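Local coordinates for protein 2,3-dimethylmalate lyase (Aspergillus niger, PDB 3FA4) that is a lyase of the phosphoenolpyruvate phosphomutase family, built on a TIM-barrel fold, that binds a magnesium ion and is found here as four chains, at residues E115-T120 with K129-T134; R175-R180 with Q203-W208; M73-S78 with S107-F112; T7-A12 with S80-A85; T193-A198 with P221-A226. All coordinates share one frame; numbering follows the deposited sequence.

How the contacts relate
In one TIM barrel, contact 1 lies in a loop after a strand, while contacts 3 and 4 join strands and helices of the wall and its N-terminal end. The centres of these two are about 9 Å apart, and A85 N and A111 O pair strands 83-86 and 111-114 at 3.0 Å. Strand 111-114 runs into contact 1, where the Q117 side chain comes within about 7 Å of the magnesium ion; metal-site residues D86 and D88 follow segment 80-85 of contact 4. R175 of contact 2 reaches into contact 1, its NH1 lying 2.8 Å from V132 O. Contacts 2 and 5 use opposite ends of helix 195-204, their centres about 18 Å apart.

Contact 1 of 5, residues E115-T120 with K129-T134; sequences EDQVQT and KILVDT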
# COMPACT_ATOMS: atom_id res chain seq x y z
N GLU B 115 -9.18 22.26 -0.12
CA GLU B 115 -9.09 23.53 0.61
C GLU B 115 -7.95 24.45 0.12
O GLU B 115 -7.12 24.05 -0.75
CB GLU B 115 -9.00 23.29 2.14
CG GLU B 115 -7.75 22.62 2.59
CD GLU B 115 -7.86 21.85 3.93
OE1 GLU B 115 -8.60 20.86 4.02
OE2 GLU B 115 -7.08 22.16 4.89
N ASP B 116 -7.91 25.69 0.66
CA ASP B 116 -7.00 26.74 0.17
C ASP B 116 -5.69 26.92 1.01
O ASP B 116 -4.92 27.88 0.82
CB ASP B 116 -7.78 28.06 -0.02
CG ASP B 116 -8.53 28.46 1.21
OD1 ASP B 116 -8.58 27.65 2.17
OD2 ASP B 116 -9.07 29.57 1.24
N GLN B 117 -5.44 25.95 1.88
CA GLN B 117 -4.25 25.93 2.69
C GLN B 117 -3.04 25.48 1.89
O GLN B 117 -3.17 24.98 0.76
CB GLN B 117 -4.43 25.04 3.93
CG GLN B 117 -5.49 25.54 4.91
CD GLN B 117 -5.28 24.98 6.32
OE1 GLN B 117 -4.47 25.49 7.06
NE2 GLN B 117 -6.01 23.97 6.67
N VAL B 118 -1.86 25.73 2.46
CA VAL B 118 -0.59 25.27 1.91
C VAL B 118 -0.50 23.78 2.23
O VAL B 118 -1.07 23.31 3.23
CB VAL B 118 0.60 26.04 2.48
CG1 VAL B 118 1.89 25.51 1.91
CG2 VAL B 118 0.52 27.47 2.07
N GLN B 119 0.17 23.03 1.36
CA GLN B 119 0.27 21.61 1.55
C GLN B 119 0.82 21.28 2.94
O GLN B 119 0.19 20.49 3.68
CB GLN B 119 1.19 21.00 0.51
CG GLN B 119 1.03 19.49 0.42
CD GLN B 119 1.73 18.97 -0.81
OE1 GLN B 119 2.16 19.77 -1.69
NE2 GLN B 119 1.82 17.61 -0.92
N THR B 120 1.95 21.95 3.28
CA THR B 120 2.88 21.59 4.37
C THR B 120 2.67 22.29 5.72
O THR B 120 1.89 21.77 6.61
CB THR B 120 4.31 21.96 3.97
OG1 THR B 120 4.32 23.32 3.42
CG2 THR B 120 4.85 20.91 2.98
N LYS B 129 -2.93 28.12 10.77
CA LYS B 129 -3.47 27.87 9.41
C LYS B 129 -2.94 28.83 8.40
O LYS B 129 -3.27 30.02 8.45
CB LYS B 129 -5.00 27.91 9.39
CG LYS B 129 -5.58 26.79 10.24
CD LYS B 129 -6.88 26.28 9.70
CE LYS B 129 -7.96 27.39 9.68
NZ LYS B 129 -9.34 26.78 9.43
N ILE B 130 -2.07 28.32 7.51
CA ILE B 130 -1.38 29.11 6.46
C ILE B 130 -2.02 28.95 5.07
O ILE B 130 -2.22 27.83 4.58
CB ILE B 130 0.08 28.70 6.36
CG1 ILE B 130 0.71 28.66 7.76
CG2 ILE B 130 0.85 29.65 5.39
CD1 ILE B 130 1.25 30.06 8.27
N LEU B 131 -2.29 30.06 4.40
CA LEU B 131 -3.12 29.99 3.19
C LEU B 131 -2.37 30.26 1.92
O LEU B 131 -1.39 30.96 1.93
CB LEU B 131 -4.27 30.97 3.29
CG LEU B 131 -5.43 30.68 4.22
CD1 LEU B 131 -6.47 31.58 3.70
CD2 LEU B 131 -5.94 29.31 4.05
N VAL B 132 -2.85 29.71 0.82
CA VAL B 132 -2.28 29.95 -0.52
C VAL B 132 -3.14 31.00 -1.27
O VAL B 132 -4.40 31.07 -1.05
CB VAL B 132 -2.16 28.56 -1.25
CG1 VAL B 132 -3.27 28.32 -2.24
CG2 VAL B 132 -0.81 28.39 -1.90
N ASP B 133 -2.51 31.82 -2.12
CA ASP B 133 -3.23 32.88 -2.85
C ASP B 133 -4.44 32.29 -3.59
O ASP B 133 -4.48 31.09 -3.81
CB ASP B 133 -2.31 33.53 -3.83
CG ASP B 133 -1.76 32.54 -4.79
OD1 ASP B 133 -0.91 31.69 -4.40
OD2 ASP B 133 -2.24 32.57 -5.93
N THR B 134 -5.42 33.13 -3.96
CA THR B 134 -6.68 32.66 -4.52
C THR B 134 -6.46 32.01 -5.84
O THR B 134 -7.13 31.04 -6.15
CB THR B 134 -7.75 33.78 -4.65
OG1 THR B 134 -8.04 34.34 -3.36
CG2 THR B 134 -9.04 33.23 -5.19
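Q117 and L131 face each other as a non-hydrogen-bonded pair in a single antiparallel bridge, with CA atoms 4.2 Å apart. The bridge closes the base of the long loop that follows strand 111-114 of the TIM barrel. Two backbone bonds frame it: V132 N gives its hydrogen to D116 O at 2.8 Å, and V118 N gives its own to I130 O at 3.0 Å. Glutamine suits its place because it has an aliphatic stem and a polar end. Q117 CG rests on L131 CD2 at 3.9 Å, while the amide crosses the aliphatic part of K129, with OE1 3.4 Å from K129 CB. The other end of that amide is fixed by E115, whose OE2 accepts from Q117 NE2 at 2.8 Å, with the acceptor 21° out of the amide plane. V118 CG2 meets I130 CG2 at 4.0 Å and looks on to V132.

Further out, charged groups surround this frame and probably help to fix it. K129 NZ forms a salt bridge with D162. R175 NH1 bonds V132 O and makes a salt bridge to D116, so one guanidinium ties both segments to helix 169-181. Chi1 of D116 (52°) sets CG between backbone N and carbonyl carbon, against L131 CD2. Its OD2 also bonds T161, and its OD1, which takes the backbone N of D162, lies 3.6 Å from L131 CD2.

Contact 2 of 5, residues R175-R180 with Q203-W208; sequences RLRAAR and QDLAGW
L176 opens the contact by turning its side chain onto L205: the two leucines cross at about a right angle, with their CD1 atoms 3.5 Å apart, and L176 CB also reaches W208 CZ3 at 4.0 Å. Branched aliphatic chains fit this buried side of the helix. R177 starts out pointing elsewhere, but its extended chain brings the tip back. On the way CG brushes L205 CD2, and NH2 donates to D204 O at 3.0 Å (149°). That carbonyl belongs to the last helical residue before L205, an end where a positive group would probably be welcome; D204 OD2 is bonded to Y169 OH. R180 does most of the covering. Chi1 (177°) sets CG anti to the backbone N, and the chain, extended on to NE, runs across W208 in the opposite sense to the indole. R180 CB stands 3.6 Å from the centroid of the six-membered ring, a CH-pi contact over the face. The guanidinium, 6° from parallel to the indole, lies over W208 CB. Water 1, at its edge, accepts from R180 NH1 at 3.2 Å and donates to A206 O at 2.7 Å. G207, at positive phi, suits the type II turn from L205 to W208. W208 NE1 bonds A184 O, and the helix carrying R180 is backed by helix 134-151 through A178 and A179 and by strand 156-161 through L176 and A179.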
# COMPACT_ATOMS: atom_id res chain seq x y z
N ARG B 175 -13.32 33.93 -2.16
CA ARG B 175 -12.65 32.68 -2.54
C ARG B 175 -13.68 31.56 -2.86
O ARG B 175 -13.48 30.75 -3.80
CB ARG B 175 -11.69 32.21 -1.42
CG ARG B 175 -10.40 33.01 -1.25
CD ARG B 175 -9.68 32.62 -0.04
NE ARG B 175 -8.39 33.32 -0.00
CZ ARG B 175 -7.20 32.76 -0.17
NH1 ARG B 175 -7.06 31.45 -0.33
NH2 ARG B 175 -6.14 33.50 -0.19
N LEU B 176 -14.76 31.49 -2.09
CA LEU B 176 -15.87 30.57 -2.49
C LEU B 176 -16.41 30.82 -3.86
O LEU B 176 -16.53 29.88 -4.62
CB LEU B 176 -17.01 30.50 -1.46
CG LEU B 176 -16.55 29.74 -0.22
CD1 LEU B 176 -17.63 29.77 0.83
CD2 LEU B 176 -16.06 28.30 -0.57
N ARG B 177 -16.77 32.07 -4.16
CA ARG B 177 -17.32 32.52 -5.46
C ARG B 177 -16.30 32.28 -6.60
O ARG B 177 -16.66 31.81 -7.66
CB ARG B 177 -17.64 34.01 -5.39
CG ARG B 177 -18.98 34.31 -4.84
CD ARG B 177 -19.23 35.82 -4.82
NE ARG B 177 -20.50 36.15 -4.15
CZ ARG B 177 -20.73 37.24 -3.39
NH1 ARG B 177 -19.77 38.16 -3.11
NH2 ARG B 177 -21.92 37.40 -2.85
N ALA B 178 -15.02 32.54 -6.38
CA ALA B 178 -14.04 32.17 -7.38
C ALA B 178 -14.14 30.65 -7.66
O ALA B 178 -14.09 30.23 -8.80
CB ALA B 178 -12.67 32.58 -6.96
N ALA B 179 -14.28 29.81 -6.65
CA ALA B 179 -14.30 28.36 -6.88
C ALA B 179 -15.65 27.87 -7.46
O ALA B 179 -15.70 26.89 -8.17
CB ALA B 179 -13.92 27.61 -5.64
N ARG B 180 -16.73 28.55 -7.13
CA ARG B 180 -18.01 28.29 -7.77
C ARG B 180 -17.93 28.57 -9.26
O ARG B 180 -18.45 27.80 -10.05
CB ARG B 180 -19.13 29.15 -7.16
CG ARG B 180 -20.48 28.97 -7.85
CD ARG B 180 -21.45 30.00 -7.34
NE ARG B 180 -22.80 29.75 -7.84
CZ ARG B 180 -23.92 30.41 -7.47
NH1 ARG B 180 -23.83 31.40 -6.56
NH2 ARG B 180 -25.12 30.11 -8.01
N GLN B 203 -27.32 33.19 2.06
CA GLN B 203 -27.84 34.28 1.20
C GLN B 203 -26.82 34.84 0.22
O GLN B 203 -27.16 35.11 -0.90
CB GLN B 203 -28.46 35.38 2.07
CG GLN B 203 -28.59 36.73 1.35
CD GLN B 203 -29.09 37.86 2.26
OE1 GLN B 203 -30.05 37.66 3.04
NE2 GLN B 203 -28.48 39.07 2.12
N ASP B 204 -25.55 34.97 0.63
CA ASP B 204 -24.45 35.42 -0.19
C ASP B 204 -24.05 34.53 -1.35
O ASP B 204 -23.64 35.03 -2.42
CB ASP B 204 -23.23 35.70 0.69
CG ASP B 204 -23.36 37.02 1.44
OD1 ASP B 204 -24.28 37.80 1.12
OD2 ASP B 204 -22.59 37.29 2.35
N LEU B 205 -24.17 33.22 -1.15
CA LEU B 205 -23.91 32.26 -2.19
C LEU B 205 -25.21 31.57 -2.54
O LEU B 205 -25.26 30.37 -2.70
CB LEU B 205 -22.87 31.24 -1.72
CG LEU B 205 -21.50 31.90 -1.51
CD1 LEU B 205 -20.59 31.01 -0.65
CD2 LEU B 205 -20.89 32.17 -2.83
N ALA B 206 -26.28 32.35 -2.63
CA ALA B 206 -27.64 31.84 -2.88
C ALA B 206 -27.68 30.97 -4.09
O ALA B 206 -27.13 31.30 -5.19
CB ALA B 206 -28.64 33.03 -3.07
N GLY B 207 -28.37 29.86 -3.93
CA GLY B 207 -28.58 28.98 -5.08
C GLY B 207 -27.47 27.97 -5.29
O GLY B 207 -27.63 27.06 -6.07
N TRP B 208 -26.35 28.13 -4.60
CA TRP B 208 -25.23 27.15 -4.63
C TRP B 208 -25.27 26.33 -3.35
O TRP B 208 -25.35 26.95 -2.32
CB TRP B 208 -23.88 27.89 -4.61
CG TRP B 208 -22.70 27.11 -5.06
CD1 TRP B 208 -22.64 26.21 -6.08
CD2 TRP B 208 -21.34 27.23 -4.53
NE1 TRP B 208 -21.31 25.76 -6.22
CE2 TRP B 208 -20.52 26.37 -5.29
CE3 TRP B 208 -20.76 28.00 -3.50
CZ2 TRP B 208 -19.18 26.25 -5.05
CZ3 TRP B 208 -19.41 27.90 -3.27
CH2 TRP B 208 -18.63 27.03 -4.03
O HOH W 1 -25.76 33.65 -5.28

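Contact 3 of 5, residues M73-S78 with S107-F112; sequences MISNIS and SGVAAF
N76 ND2 is gripped by two carbonyls: it donates across the contact to S107 O at 2.9 Å, a weak bond because the N-H bends to 129°, and it also bonds E72 O of helix 64-75. An amide just past helix 64-75 is well suited to this, reaching the carbonyl of S107 where helix 94-107 ends. There the chain leaves the helix through a Schellman motif at G108, whose positive phi suits a residue without a side chain and lets the backbone pass close to S75. S75 CB lies 3.7 Å from G108 O. Its hydroxyl, set beside the backbone N and anti to the carbonyl carbon (chi1 -56°), bonds A71 O one turn back, and the same OG touches V109 CG2 at 3.6 Å. A small serine thus fits a buried seam, with its polar atom satisfied inside its own helix. S107 OG, for its part, bonds Q103 O and E72. R106 of a neighbouring subunit packs on N76. The seam lies against the parallel sheet: S75 rests on V83 and V109 on A85 of strand 83-86, while beyond V109 the chain becomes strand 111-114, between strands 83-86 and 156-161.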
# COMPACT_ATOMS: atom_id res chain seq x y z
N MET B 73 -12.23 1.94 0.86
CA MET B 73 -12.76 0.98 1.76
C MET B 73 -14.11 1.41 2.36
O MET B 73 -15.06 0.59 2.39
CB MET B 73 -11.74 0.71 2.85
CG MET B 73 -12.11 -0.44 3.76
SD MET B 73 -13.02 0.11 5.22
CE MET B 73 -11.93 1.43 5.88
N ILE B 74 -14.23 2.66 2.81
CA ILE B 74 -15.53 3.13 3.39
C ILE B 74 -16.65 3.24 2.34
O ILE B 74 -17.77 2.85 2.58
CB ILE B 74 -15.29 4.47 4.21
CG1 ILE B 74 -14.28 4.19 5.36
CG2 ILE B 74 -16.61 5.06 4.72
CD1 ILE B 74 -13.57 5.47 6.05
N SER B 75 -16.35 3.76 1.15
CA SER B 75 -17.27 3.77 0.05
C SER B 75 -17.82 2.41 -0.35
O SER B 75 -18.92 2.33 -0.87
CB SER B 75 -16.62 4.37 -1.18
OG SER B 75 -16.11 5.67 -0.94
N ASN B 76 -17.07 1.33 -0.12
CA ASN B 76 -17.48 0.06 -0.64
C ASN B 76 -18.02 -0.90 0.37
O ASN B 76 -18.31 -2.00 0.03
CB ASN B 76 -16.39 -0.53 -1.51
CG ASN B 76 -16.37 0.10 -2.90
OD1 ASN B 76 -17.25 -0.13 -3.71
ND2 ASN B 76 -15.41 0.96 -3.13
N ILE B 77 -18.13 -0.48 1.62
CA ILE B 77 -18.95 -1.13 2.64
C ILE B 77 -20.43 -1.25 2.22
O ILE B 77 -20.98 -2.37 2.19
CB ILE B 77 -18.76 -0.49 4.07
CG1 ILE B 77 -17.36 -0.85 4.51
CG2 ILE B 77 -19.72 -1.19 5.11
CD1 ILE B 77 -16.81 -0.08 5.66
N SER B 78 -21.02 -0.12 1.83
CA SER B 78 -22.39 -0.02 1.24
C SER B 78 -22.19 0.88 -0.00
O SER B 78 -22.19 2.08 0.15
CB SER B 78 -23.37 0.60 2.27
OG SER B 78 -24.68 0.89 1.70
N SER B 107 -12.44 4.58 -7.09
CA SER B 107 -12.78 4.03 -5.76
C SER B 107 -14.24 4.10 -5.32
O SER B 107 -14.63 3.42 -4.41
CB SER B 107 -12.01 4.78 -4.72
OG SER B 107 -10.62 4.54 -4.84
N GLY B 108 -15.02 4.95 -5.92
CA GLY B 108 -16.45 4.99 -5.66
C GLY B 108 -16.80 6.05 -4.66
O GLY B 108 -17.94 6.08 -4.16
N VAL B 109 -15.86 6.98 -4.43
CA VAL B 109 -16.12 8.14 -3.54
C VAL B 109 -17.19 9.03 -4.15
O VAL B 109 -17.09 9.26 -5.32
CB VAL B 109 -14.86 8.91 -3.24
CG1 VAL B 109 -15.17 10.03 -2.26
CG2 VAL B 109 -13.86 7.94 -2.62
N ALA B 110 -18.23 9.46 -3.40
CA ALA B 110 -19.25 10.37 -3.94
C ALA B 110 -18.89 11.90 -4.02
O ALA B 110 -19.39 12.59 -4.90
CB ALA B 110 -20.59 10.16 -3.24
N ALA B 111 -18.10 12.41 -3.10
CA ALA B 111 -17.73 13.81 -3.08
C ALA B 111 -16.42 13.89 -2.31
O ALA B 111 -16.15 13.01 -1.53
CB ALA B 111 -18.80 14.62 -2.36
N PHE B 112 -15.60 14.91 -2.51
CA PHE B 112 -14.40 15.11 -1.65
C PHE B 112 -14.22 16.59 -1.48
O PHE B 112 -14.54 17.34 -2.38
CB PHE B 112 -13.11 14.52 -2.28
CG PHE B 112 -12.80 15.00 -3.68
CD1 PHE B 112 -12.00 16.11 -3.89
CD2 PHE B 112 -13.27 14.32 -4.78
CE1 PHE B 112 -11.68 16.53 -5.19
CE2 PHE B 112 -12.99 14.75 -6.07
CZ PHE B 112 -12.18 15.85 -6.28

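Contact 4 of 5, residues T7-A12 with S80-A85; sequences TSLRRA and STPVIA
L9 meets P82 and I84 through a side chain that leaves helix 5-13 with CG anti to the backbone N (chi1 -167°) and then turns at chi2 (55°) to place CD1. From there CD1 approaches P82 CB at 4.2 Å, while the other branch, CD2, faces I84 CG1 at 4.4 Å. I84 does its share by holding CG1 beside its backbone N, anti to the carbonyl carbon (chi1 -55°). One leucine therefore spreads its two methyls over a proline just ahead of the strand and an isoleucine inside it. The nearest CA pair, L9 and P82, is 6.2 Å apart, and the side-chain distances are those of ordinary apolar packing.

In the TIM barrel, P82 leads into strand 83-86 at the end away from the magnesium site, since D86 and D88 come at the other end of the strand. Helix 5-13 lies across this N-terminal mouth. Side chains along the strand alternate: V83 turns outward to I74 and S75 of helix 64-75, whereas the end of I84 lies on the inner side, against A111 of the adjacent strand 111-114 and I158 of strand 156-161, one strand further on. L9 comes in from the helix 5-13 end and also packs on A110 and A111, so a branched aliphatic chain fits well here. P82, whose compact, rigid ring offers a hydrocarbon surface, likewise touches A110. At the margin of the contact S8, near solvent, brings OG to 4.4 Å from P82 CG, while that hydroxyl bonds A5 O weakly.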
# COMPACT_ATOMS: atom_id res chain seq x y z
N THR B 7 -23.20 9.86 -8.53
CA THR B 7 -24.37 10.12 -9.35
C THR B 7 -25.66 10.28 -8.54
O THR B 7 -26.50 11.11 -8.86
CB THR B 7 -24.57 9.00 -10.41
OG1 THR B 7 -23.40 8.93 -11.26
CG2 THR B 7 -25.79 9.29 -11.26
N SER B 8 -25.85 9.49 -7.50
CA SER B 8 -27.09 9.68 -6.76
C SER B 8 -26.95 10.91 -5.79
O SER B 8 -27.87 11.67 -5.63
CB SER B 8 -27.53 8.36 -6.12
OG SER B 8 -26.62 7.93 -5.15
N LEU B 9 -25.78 11.13 -5.21
CA LEU B 9 -25.46 12.40 -4.50
C LEU B 9 -25.69 13.62 -5.38
O LEU B 9 -26.39 14.55 -4.98
CB LEU B 9 -24.02 12.44 -3.96
CG LEU B 9 -23.74 13.58 -2.97
CD1 LEU B 9 -24.71 13.59 -1.77
CD2 LEU B 9 -22.23 13.61 -2.46
N ARG B 10 -25.13 13.60 -6.57
CA ARG B 10 -25.26 14.71 -7.53
C ARG B 10 -26.72 15.00 -7.78
O ARG B 10 -27.14 16.13 -7.78
CB ARG B 10 -24.57 14.31 -8.85
CG ARG B 10 -24.32 15.44 -9.73
CD ARG B 10 -23.08 15.26 -10.60
NE ARG B 10 -22.40 16.53 -10.70
CZ ARG B 10 -21.21 16.76 -10.20
NH1 ARG B 10 -20.55 15.87 -9.56
NH2 ARG B 10 -20.67 17.91 -10.34
N ARG B 11 -27.48 13.95 -8.02
CA ARG B 11 -28.88 14.02 -8.35
C ARG B 11 -29.67 14.55 -7.15
O ARG B 11 -30.60 15.31 -7.34
CB ARG B 11 -29.37 12.62 -8.78
CG ARG B 11 -30.88 12.58 -9.05
CD ARG B 11 -31.37 11.30 -9.75
NE ARG B 11 -32.87 11.21 -9.75
CZ ARG B 11 -33.68 11.55 -10.77
NH1 ARG B 11 -33.17 12.01 -11.92
NH2 ARG B 11 -35.03 11.41 -10.66
N ALA B 12 -29.30 14.19 -5.92
CA ALA B 12 -29.99 14.67 -4.70
C ALA B 12 -29.69 16.15 -4.49
O ALA B 12 -30.53 16.87 -4.00
CB ALA B 12 -29.51 13.86 -3.50
N SER B 80 -24.01 2.00 -2.42
CA SER B 80 -25.06 2.87 -2.89
C SER B 80 -25.25 3.97 -1.90
O SER B 80 -26.05 4.89 -2.14
CB SER B 80 -26.35 2.11 -3.07
OG SER B 80 -26.75 1.54 -1.82
N THR B 81 -24.53 3.91 -0.76
CA THR B 81 -24.54 5.02 0.19
C THR B 81 -23.39 6.01 -0.11
O THR B 81 -22.21 5.59 -0.04
CB THR B 81 -24.36 4.55 1.62
OG1 THR B 81 -25.42 3.68 1.96
CG2 THR B 81 -24.35 5.74 2.60
N PRO B 82 -23.73 7.32 -0.39
CA PRO B 82 -22.71 8.34 -0.68
C PRO B 82 -21.70 8.51 0.46
O PRO B 82 -22.12 8.67 1.61
CB PRO B 82 -23.53 9.63 -0.79
CG PRO B 82 -24.91 9.18 -1.25
CD PRO B 82 -25.10 7.88 -0.46
N VAL B 83 -20.42 8.48 0.14
CA VAL B 83 -19.34 8.86 1.03
C VAL B 83 -18.70 10.17 0.61
O VAL B 83 -18.25 10.32 -0.50
CB VAL B 83 -18.28 7.75 1.14
CG1 VAL B 83 -17.10 8.13 2.04
CG2 VAL B 83 -18.90 6.45 1.54
N ILE B 84 -18.68 11.11 1.53
CA ILE B 84 -17.97 12.42 1.34
C ILE B 84 -16.66 12.28 2.02
O ILE B 84 -16.68 12.01 3.17
CB ILE B 84 -18.76 13.61 1.98
CG1 ILE B 84 -20.19 13.61 1.42
CG2 ILE B 84 -18.04 14.95 1.71
CD1 ILE B 84 -21.16 14.38 2.18
N ALA B 85 -15.53 12.43 1.32
CA ALA B 85 -14.21 12.19 1.85
C ALA B 85 -13.32 13.44 1.97
O ALA B 85 -13.22 14.25 1.07
CB ALA B 85 -13.52 11.19 0.99

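Contact 5 of 5, residues T193-A198 with P221-A226; sequences TSREMA and PSISAA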
# COMPACT_ATOMS: atom_id res chain seq x y z
N THR B 193 -18.70 31.34 12.54
CA THR B 193 -18.69 31.76 13.96
C THR B 193 -20.01 32.08 14.70
O THR B 193 -20.00 32.26 15.91
CB THR B 193 -17.73 32.91 14.19
OG1 THR B 193 -18.18 34.06 13.50
CG2 THR B 193 -16.34 32.52 13.68
N SER B 194 -21.11 32.21 13.98
CA SER B 194 -22.43 32.42 14.58
C SER B 194 -23.52 31.87 13.66
O SER B 194 -23.27 31.57 12.49
CB SER B 194 -22.72 33.91 14.72
OG SER B 194 -22.92 34.44 13.44
N ARG B 195 -24.75 31.76 14.18
CA ARG B 195 -25.92 31.43 13.37
C ARG B 195 -26.20 32.55 12.39
O ARG B 195 -26.76 32.34 11.33
CB ARG B 195 -27.13 31.22 14.25
CG ARG B 195 -27.08 29.98 15.10
CD ARG B 195 -28.41 29.80 15.89
NE ARG B 195 -27.98 29.12 17.10
CZ ARG B 195 -28.12 27.83 17.35
NH1 ARG B 195 -28.83 27.04 16.57
NH2 ARG B 195 -27.61 27.34 18.46
N GLU B 196 -25.79 33.75 12.76
CA GLU B 196 -26.00 34.91 11.93
C GLU B 196 -25.11 34.85 10.70
O GLU B 196 -25.57 35.11 9.60
CB GLU B 196 -25.78 36.19 12.74
CG GLU B 196 -26.06 37.47 11.94
CD GLU B 196 -25.83 38.72 12.76
OE1 GLU B 196 -24.70 38.87 13.35
OE2 GLU B 196 -26.76 39.54 12.83
N MET B 197 -23.85 34.48 10.87
CA MET B 197 -22.94 34.28 9.73
C MET B 197 -23.34 33.12 8.84
O MET B 197 -23.06 33.12 7.64
CB MET B 197 -21.50 34.12 10.19
CG MET B 197 -20.52 33.96 9.08
SD MET B 197 -18.87 33.62 9.66
CE MET B 197 -18.40 35.30 10.05
N ALA B 198 -24.02 32.11 9.42
CA ALA B 198 -24.49 30.96 8.66
C ALA B 198 -25.70 31.29 7.80
O ALA B 198 -25.80 30.80 6.68
CB ALA B 198 -24.79 29.81 9.60
N PRO B 221 -21.67 27.61 16.77
CA PRO B 221 -22.70 27.26 17.73
C PRO B 221 -23.28 25.87 17.37
O PRO B 221 -22.95 25.40 16.33
CB PRO B 221 -23.72 28.39 17.53
CG PRO B 221 -23.50 28.89 16.15
CD PRO B 221 -22.03 28.86 16.07
N SER B 222 -24.06 25.22 18.23
CA SER B 222 -24.49 23.83 17.99
C SER B 222 -25.75 23.86 17.20
O SER B 222 -26.77 24.30 17.69
CB SER B 222 -24.66 23.07 19.31
OG SER B 222 -23.38 22.69 19.85
N ILE B 223 -25.70 23.41 15.96
CA ILE B 223 -26.78 23.58 15.01
C ILE B 223 -27.15 22.18 14.63
O ILE B 223 -26.33 21.48 14.11
CB ILE B 223 -26.34 24.47 13.74
CG1 ILE B 223 -26.20 25.96 14.07
CG2 ILE B 223 -27.34 24.38 12.59
CD1 ILE B 223 -25.09 26.66 13.21
N SER B 224 -28.38 21.75 14.93
CA SER B 224 -28.84 20.44 14.52
C SER B 224 -29.07 20.36 13.02
O SER B 224 -29.13 21.39 12.31
CB SER B 224 -30.11 20.08 15.27
OG SER B 224 -31.21 20.76 14.72
N ALA B 225 -29.26 19.14 12.55
CA ALA B 225 -29.49 18.86 11.14
C ALA B 225 -30.85 19.41 10.66
O ALA B 225 -30.97 19.82 9.51
CB ALA B 225 -29.40 17.35 10.89
N ALA B 226 -31.87 19.42 11.53
CA ALA B 226 -33.16 20.04 11.13
C ALA B 226 -33.03 21.55 10.97
O ALA B 226 -33.55 22.08 10.03
CB ALA B 226 -34.27 19.71 12.08
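P221 presses its ring against the start of helix 195-204: CG lies 3.7 Å from R195 N, and CD lies 3.9 Å from S194 CA. A proline ring, with no polar side-chain group to satisfy, can sit flush on backbone in this way, and it also meets the first part of the R195 chain, CG to CG at 3.9 Å. The turn it rests on is fixed by S194, the N-cap, whose OG accepts from M197 N at 2.7 Å. S222 comes next and contributes its backbone: its O receives a weak bond from R195 NH2 at 3.2 Å, the N-H bent to 134°, while its side chain turns away toward I262 of a neighbouring subunit. I223 lays CG1 over one face of the R195 guanidinium, 3.8 Å from NH1, an apolar cover suited to a flat group. S224 is the N-cap of helix 225-231, which holds E227, the salt-bridge partner of R195 NH1. A long arginine thus bridges the starts of two helices, its alkyl part on P221 and its tip on S222 and I223. Since the bond to S222 is weak, the charge is probably balanced chiefly by E227, with proline and isoleucine supplying the packing.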